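Local atomic coordinates of cellulosomal scaffoldin (Acetivibrio cellulolyticus, PDB entry 4WI0), a protein that supplies the C-terminal X module and calcium-binding type II dockerin that pairs with cohesin in cellulosome assembly, in a scaffoldin that probably also cleaves cellulose. Residues B[12-16]-B[17-21]. The protein carries 1 engineered substitution. Numbering follows the deposited sequence.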
loop_
_atom_site.group_PDB
_atom_site.type_symbol
_atom_site.label_atom_id
_atom_site.label_comp_id
_atom_site.label_asym_id
_atom_site.label_seq_id
_atom_site.Cartn_x
_atom_site.Cartn_y
_atom_site.Cartn_z
ATOM N N PHE B 12 8.497 7.773 0.576
ATOM C CA PHE B 12 7.036 7.713 0.475
ATOM C C PHE B 12 6.438 8.978 1.094
ATOM O O PHE B 12 7.081 9.653 1.913
ATOM C CB PHE B 12 6.436 6.437 1.117
ATOM C CG PHE B 12 6.788 6.236 2.577
ATOM C CD1 PHE B 12 6.155 6.968 3.580
ATOM C CD2 PHE B 12 7.714 5.277 2.951
ATOM C CE1 PHE B 12 6.474 6.771 4.910
ATOM C CE2 PHE B 12 8.030 5.073 4.282
ATOM C CZ PHE B 12 7.416 5.820 5.263
ATOM N N VAL B 13 5.214 9.295 0.689
ATOM C CA VAL B 13 4.559 10.533 1.116
ATOM C C VAL B 13 4.132 10.452 2.586
ATOM O O VAL B 13 3.634 9.421 3.033
ATOM C CB VAL B 13 3.363 10.899 0.195
ATOM C CG1 VAL B 13 3.826 11.020 -1.254
ATOM C CG2 VAL B 13 2.230 9.886 0.303
ATOM N N THR B 14 4.340 11.537 3.333
ATOM C CA THR B 14 4.028 11.579 4.767
ATOM C C THR B 14 3.036 12.692 5.078
ATOM O O THR B 14 2.640 13.437 4.185
ATOM C CB THR B 14 5.298 11.809 5.612
ATOM O OG1 THR B 14 5.885 13.067 5.267
ATOM C CG2 THR B 14 6.319 10.701 5.372
ATOM N N THR B 15 2.631 12.779 6.345
ATOM C CA THR B 15 1.821 13.888 6.854
ATOM C C THR B 15 2.509 14.511 8.057
ATOM O O THR B 15 3.539 14.013 8.521
ATOM C CB THR B 15 0.423 13.424 7.304
ATOM O OG1 THR B 15 0.544 12.583 8.458
ATOM C CG2 THR B 15 -0.288 12.678 6.183
ATOM N N SER B 16 1.914 15.591 8.571
ATOM C CA SER B 16 2.419 16.282 9.753
ATOM C C SER B 16 2.558 15.341 10.943
ATOM O O SER B 16 3.479 15.477 11.750
ATOM C CB SER B 16 1.468 17.427 10.132
ATOM O OG SER B 16 1.151 18.213 8.995
ATOM N N THR B 17 1.639 14.385 11.045
ATOM C CA THR B 17 1.617 13.466 12.179
ATOM C C THR B 17 2.631 12.328 12.002
ATOM O O THR B 17 3.254 11.902 12.969
ATOM C CB THR B 17 0.205 12.873 12.415
ATOM O OG1 THR B 17 -0.043 11.809 11.487
ATOM C CG2 THR B 17 -0.875 13.939 12.269
ATOM N N THR B 18 2.792 11.833 10.774
ATOM C CA THR B 18 3.652 10.668 10.529
ATOM C C THR B 18 5.117 11.026 10.258
ATOM O O THR B 18 5.998 10.237 10.576
ATOM C CB THR B 18 3.157 9.806 9.345
ATOM O OG1 THR B 18 3.272 10.541 8.122
ATOM C CG2 THR B 18 1.711 9.372 9.545
ATOM N N ALA B 19 5.372 12.185 9.653
ATOM C CA ALA B 19 6.733 12.576 9.262
ATOM C C ALA B 19 7.765 12.507 10.408
ATOM O O ALA B 19 8.808 11.860 10.253
ATOM C CB ALA B 19 6.728 13.953 8.614
ATOM N N PRO B 20 7.482 13.155 11.555
ATOM C CA PRO B 20 8.418 13.119 12.690
ATOM C C PRO B 20 8.775 11.722 13.212
ATOM O O PRO B 20 9.860 11.543 13.768
ATOM C CB PRO B 20 7.692 13.926 13.780
ATOM C CG PRO B 20 6.288 14.081 13.314
ATOM C CD PRO B 20 6.358 14.069 11.823
ATOM N N ILE B 21 7.882 10.749 13.049
ATOM C CA ILE B 21 8.198 9.361 13.428
ATOM C C ILE B 21 9.032 8.671 12.339
ATOM O O ILE B 21 10.046 8.050 12.649
ATOM C CB ILE B 21 6.951 8.500 13.816
ATOM C CG1 ILE B 21 7.264 6.999 13.705
ATOM C CG2 ILE B 21 5.733 8.805 12.957
ATOM C CD1 ILE B 21 6.213 6.088 14.304
HETATM O O HOH W 1 2.591 8.525 6.212
HETATM O O HOH W 2 -1.590 11.357 9.571
#
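T15 and A19 close a helical turn: A19 N donates to T15 O at 2.8 Å, with a C=O...N angle of 162°, and T18 N adds a weak bond to the same oxygen. Backbone torsions agree, being extended through T15 and helical from S16 onward. A second bond runs the other way, from T15 N to T18 OG1 (2.9 Å), and at 175° it is almost straight. The backbone N-H of T15 is thus held by the hydroxyl of T18, three residues later, at the turn that leads into helix 19-22. T18 OG1 can reach it because chi1 of 66° places the hydroxyl between its own backbone N and carbonyl carbon. Water 1 also bonds to this oxygen, at 2.9 Å from T18 OG1, and continues weakly to V13 O. On T15 and T17 the side chains lie alongside each other, pointing the same way, and water 2 joins their hydroxyls, 2.7 Å from T15 OG1 and 2.5 Å from T17 OG1. The methyl of A19 packs against T14, its CB 3.6 Å from T14 OG1. P20 has no N-H to offer S16 O; its ring carbon CD lies 3.2 Å from that oxygen instead. The turn leads from strand 2-10 of the carboxypeptidase regulatory-like X module into helix 19-22, where T14 and F12 touch V22. Its buried T18 side chain lies about 4 Å from that of D134, a calcium ligand, while F12 meets N132 of the same site and Y64, bringing this surface turn up to the dockerin.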